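PDB 4ZO4: dephospho-CoA kinase from Campylobacter jejuni subsp. jejuni serotype O:2, which probably catalyses the last step of coenzyme A biosynthesis, ATP-dependent phosphorylation of the 3'-hydroxyl of dephospho-CoA. Local coordinates for residues H40-E51 with L63-L74. Numbering follows the deposited sequence.
Sequences HKILDENALELE and LKKEKKIDRKIL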
# COMPACT_ATOMS: atom_id res chain seq x y z
N HIS A 40 -3.22 -22.34 -9.23
CA HIS A 40 -2.94 -22.35 -10.65
C HIS A 40 -4.17 -22.88 -11.39
O HIS A 40 -4.52 -22.38 -12.49
CB HIS A 40 -1.66 -23.16 -10.92
CG HIS A 40 -1.34 -23.35 -12.37
ND1 HIS A 40 -0.52 -24.36 -12.82
CD2 HIS A 40 -1.75 -22.68 -13.48
CE1 HIS A 40 -0.42 -24.30 -14.14
NE2 HIS A 40 -1.17 -23.29 -14.56
N LYS A 41 -4.86 -23.83 -10.77
CA LYS A 41 -6.05 -24.46 -11.37
C LYS A 41 -7.27 -23.51 -11.39
O LYS A 41 -8.20 -23.70 -12.18
CB LYS A 41 -6.38 -25.78 -10.64
CG LYS A 41 -6.74 -26.96 -11.57
CD LYS A 41 -8.25 -27.15 -11.73
CE LYS A 41 -8.63 -28.04 -12.92
NZ LYS A 41 -8.75 -27.22 -14.16
N ILE A 42 -7.28 -22.49 -10.53
CA ILE A 42 -8.38 -21.52 -10.52
C ILE A 42 -8.34 -20.69 -11.81
O ILE A 42 -9.40 -20.48 -12.45
CB ILE A 42 -8.31 -20.59 -9.30
CG1 ILE A 42 -8.79 -21.31 -8.02
CG2 ILE A 42 -9.14 -19.34 -9.50
CD1 ILE A 42 -10.01 -22.15 -8.18
N LEU A 43 -7.14 -20.26 -12.21
CA LEU A 43 -6.97 -19.53 -13.47
C LEU A 43 -7.48 -20.31 -14.68
O LEU A 43 -8.09 -19.71 -15.56
CB LEU A 43 -5.51 -19.17 -13.69
CG LEU A 43 -4.93 -18.32 -12.56
CD1 LEU A 43 -3.52 -17.89 -12.94
CD2 LEU A 43 -5.81 -17.10 -12.22
N ASP A 44 -7.24 -21.62 -14.72
CA ASP A 44 -7.70 -22.46 -15.83
C ASP A 44 -9.19 -22.77 -15.76
O ASP A 44 -9.83 -22.87 -16.80
CB ASP A 44 -6.93 -23.79 -15.89
CG ASP A 44 -5.49 -23.63 -16.39
OD1 ASP A 44 -5.27 -23.09 -17.50
OD2 ASP A 44 -4.57 -24.09 -15.69
N GLU A 45 -9.75 -22.97 -14.57
CA GLU A 45 -11.21 -23.24 -14.49
C GLU A 45 -11.99 -22.01 -14.90
O GLU A 45 -13.11 -22.14 -15.32
CB GLU A 45 -11.65 -23.61 -13.08
CG GLU A 45 -11.28 -25.01 -12.61
CD GLU A 45 -11.56 -25.22 -11.12
OE1 GLU A 45 -12.71 -24.94 -10.69
OE2 GLU A 45 -10.62 -25.64 -10.39
N ASN A 46 -11.41 -20.83 -14.71
CA ASN A 46 -12.06 -19.55 -15.02
C ASN A 46 -11.33 -18.85 -16.13
O ASN A 46 -10.99 -17.68 -16.02
CB ASN A 46 -12.09 -18.65 -13.79
CG ASN A 46 -12.93 -19.24 -12.70
OD1 ASN A 46 -14.14 -19.19 -12.79
ND2 ASN A 46 -12.29 -19.87 -11.71
N ALA A 47 -11.08 -19.58 -17.20
CA ALA A 47 -10.28 -19.09 -18.29
C ALA A 47 -11.11 -18.17 -19.18
O ALA A 47 -10.64 -17.10 -19.55
CB ALA A 47 -9.67 -20.24 -19.08
N LEU A 48 -12.34 -18.56 -19.50
CA LEU A 48 -13.17 -17.67 -20.32
C LEU A 48 -13.52 -16.36 -19.60
O LEU A 48 -13.43 -15.29 -20.20
CB LEU A 48 -14.46 -18.35 -20.81
CG LEU A 48 -14.26 -19.37 -21.94
CD1 LEU A 48 -15.59 -19.92 -22.42
CD2 LEU A 48 -13.47 -18.76 -23.10
N GLU A 49 -13.91 -16.42 -18.33
CA GLU A 49 -14.30 -15.18 -17.67
C GLU A 49 -13.12 -14.21 -17.60
O GLU A 49 -13.26 -13.03 -17.87
CB GLU A 49 -14.98 -15.40 -16.32
CG GLU A 49 -16.50 -15.40 -16.43
CD GLU A 49 -17.08 -14.09 -17.04
OE1 GLU A 49 -18.10 -14.14 -17.81
OE2 GLU A 49 -16.52 -12.99 -16.75
N LEU A 50 -11.94 -14.73 -17.30
CA LEU A 50 -10.72 -13.93 -17.21
C LEU A 50 -10.37 -13.25 -18.56
O LEU A 50 -10.00 -12.07 -18.62
CB LEU A 50 -9.55 -14.80 -16.72
CG LEU A 50 -9.53 -15.24 -15.24
CD1 LEU A 50 -8.65 -16.46 -15.02
CD2 LEU A 50 -9.04 -14.10 -14.35
N GLU A 51 -10.51 -13.97 -19.65
CA GLU A 51 -10.34 -13.34 -20.96
C GLU A 51 -11.20 -12.09 -21.08
O GLU A 51 -10.67 -11.04 -21.45
CB GLU A 51 -10.66 -14.30 -22.09
CG GLU A 51 -10.14 -13.86 -23.45
CD GLU A 51 -11.08 -12.92 -24.21
OE1 GLU A 51 -10.54 -12.17 -25.07
OE2 GLU A 51 -12.32 -12.93 -23.97
N LEU A 63 -6.14 -16.20 -24.02
CA LEU A 63 -6.35 -17.62 -24.29
C LEU A 63 -5.26 -18.17 -25.22
O LEU A 63 -5.00 -17.61 -26.29
CB LEU A 63 -7.75 -17.87 -24.87
CG LEU A 63 -8.89 -17.35 -23.98
CD1 LEU A 63 -10.25 -17.70 -24.57
CD2 LEU A 63 -8.77 -17.87 -22.55
N LYS A 64 -4.63 -19.25 -24.76
CA LYS A 64 -3.48 -19.89 -25.41
C LYS A 64 -3.94 -20.94 -26.39
O LYS A 64 -3.44 -21.03 -27.52
CB LYS A 64 -2.61 -20.54 -24.33
CG LYS A 64 -1.20 -20.93 -24.78
CD LYS A 64 -0.17 -20.79 -23.65
CE LYS A 64 -0.12 -22.02 -22.74
NZ LYS A 64 0.82 -21.82 -21.58
N LYS A 65 -4.87 -21.77 -25.95
CA LYS A 65 -5.40 -22.82 -26.79
C LYS A 65 -6.84 -23.08 -26.36
O LYS A 65 -7.70 -22.22 -26.56
CB LYS A 65 -4.50 -24.07 -26.73
CG LYS A 65 -4.90 -25.18 -27.70
CD LYS A 65 -4.10 -26.48 -27.49
CE LYS A 65 -4.96 -27.72 -27.84
NZ LYS A 65 -4.13 -28.97 -27.82
N GLU A 66 -7.09 -24.24 -25.75
CA GLU A 66 -8.46 -24.70 -25.56
C GLU A 66 -8.89 -24.33 -24.17
O GLU A 66 -8.80 -25.12 -23.23
CB GLU A 66 -8.58 -26.20 -25.82
CG GLU A 66 -8.52 -26.54 -27.30
CD GLU A 66 -8.73 -28.00 -27.60
OE1 GLU A 66 -8.18 -28.48 -28.61
OE2 GLU A 66 -9.45 -28.67 -26.81
N LYS A 67 -9.37 -23.09 -24.06
CA LYS A 67 -9.79 -22.53 -22.80
C LYS A 67 -8.69 -22.68 -21.73
O LYS A 67 -8.93 -23.16 -20.62
CB LYS A 67 -11.14 -23.12 -22.37
CG LYS A 67 -12.30 -22.52 -23.17
CD LYS A 67 -13.63 -23.21 -22.93
CE LYS A 67 -13.96 -24.24 -24.01
NZ LYS A 67 -15.38 -24.68 -23.94
N LYS A 68 -7.49 -22.26 -22.11
CA LYS A 68 -6.36 -22.20 -21.20
C LYS A 68 -5.87 -20.75 -21.16
O LYS A 68 -6.01 -20.04 -22.14
CB LYS A 68 -5.24 -23.15 -21.66
CG LYS A 68 -5.05 -24.36 -20.78
CD LYS A 68 -3.94 -25.28 -21.30
CE LYS A 68 -3.09 -25.86 -20.17
NZ LYS A 68 -2.59 -27.24 -20.51
N ILE A 69 -5.31 -20.33 -20.02
CA ILE A 69 -4.87 -18.94 -19.81
C ILE A 69 -3.37 -18.84 -20.06
O ILE A 69 -2.58 -19.60 -19.49
CB ILE A 69 -5.21 -18.43 -18.38
CG1 ILE A 69 -6.61 -17.81 -18.33
CG2 ILE A 69 -4.20 -17.41 -17.87
CD1 ILE A 69 -6.67 -16.36 -18.77
N ASP A 70 -2.98 -17.89 -20.91
CA ASP A 70 -1.58 -17.57 -21.09
C ASP A 70 -1.15 -16.82 -19.83
O ASP A 70 -1.47 -15.65 -19.66
CB ASP A 70 -1.38 -16.70 -22.34
CG ASP A 70 0.01 -16.85 -22.96
OD1 ASP A 70 0.99 -17.17 -22.25
OD2 ASP A 70 0.12 -16.63 -24.19
N ARG A 71 -0.45 -17.53 -18.94
CA ARG A 71 -0.05 -17.00 -17.63
C ARG A 71 1.08 -15.98 -17.74
O ARG A 71 1.28 -15.17 -16.83
CB ARG A 71 0.33 -18.14 -16.67
CG ARG A 71 -0.82 -18.66 -15.80
CD ARG A 71 -0.82 -20.17 -15.60
NE ARG A 71 0.22 -20.63 -14.67
CZ ARG A 71 1.24 -21.44 -14.97
NH1 ARG A 71 1.42 -21.92 -16.20
NH2 ARG A 71 2.10 -21.78 -14.01
N LYS A 72 1.84 -16.03 -18.83
CA LYS A 72 2.91 -15.06 -19.06
C LYS A 72 2.32 -13.67 -19.32
O LYS A 72 2.66 -12.70 -18.67
CB LYS A 72 3.79 -15.49 -20.24
CG LYS A 72 5.13 -14.76 -20.30
CD LYS A 72 6.05 -15.33 -21.38
CE LYS A 72 7.21 -14.38 -21.67
NZ LYS A 72 8.07 -14.84 -22.81
N ILE A 73 1.41 -13.62 -20.29
CA ILE A 73 0.69 -12.41 -20.61
C ILE A 73 -0.10 -11.87 -19.40
O ILE A 73 0.01 -10.68 -19.07
CB ILE A 73 -0.25 -12.66 -21.81
CG1 ILE A 73 0.58 -13.00 -23.05
CG2 ILE A 73 -1.10 -11.42 -22.11
CD1 ILE A 73 -0.23 -13.40 -24.27
N LEU A 74 -0.86 -12.73 -18.71
CA LEU A 74 -1.67 -12.25 -17.59
C LEU A 74 -0.81 -11.59 -16.55
O LEU A 74 -1.17 -10.52 -16.03
CB LEU A 74 -2.45 -13.39 -16.94
CG LEU A 74 -3.27 -13.02 -15.69
CD1 LEU A 74 -4.49 -12.21 -16.07
CD2 LEU A 74 -3.68 -14.28 -14.95
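Helices 35-45 and 47-54, which meet at a sharp corner at N46 in the helical region beyond the parallel sheet of this P-loop kinase, pack against the loop 63-70, its last residues extended, that leads into helix 71-80. At one end the guanidinium of R71 lies flat on the imidazole of H40, the planes tilted by 24° and the centres 3.5 Å apart. The overlap is offset: CZ sits over the rim of the ring near NE2. H40 reaches it with CG anti to its backbone N (chi1 175°), while R71 bends at chi2 and chi3 to turn its flat end over the ring. No hydrogen bond joins the two; NH2 of R71 makes a salt bridge to OE2 of E76 of the second subunit.

In the middle, I69 packs beside the corner. Its CG1 lies 4.0 Å from CB of A47, and its side chain crosses L50 at about a right angle, CD1 3.9 Å from CB of L50. Alongside, CD1 of L43 meets CD2 of L74 at 4.1 Å, and L43 also packs on F79 of the second subunit. CB of A47 faces the carbonyl of K67. OD1 of D44 lies beside CG of K68, without a hydrogen bond to N of I69, and the charged ends of D44 and K68 do not meet.

Towards the other end, L63 presses CD1 on CD2 of L48 at 3.7 Å and sets CG against CG of E51, 3.7 Å away, while CG and CD of K67 pass at a slant across the branches of L48. Helix 82-109 covers another part of this helix pair, F91 touching L50 and N46. Away from the predicted ATP-binding P-loop, this is helix-on-loop packing in the helical part attached to the parallel-sheet core of a P-loop kinase, at its interface with the second subunit.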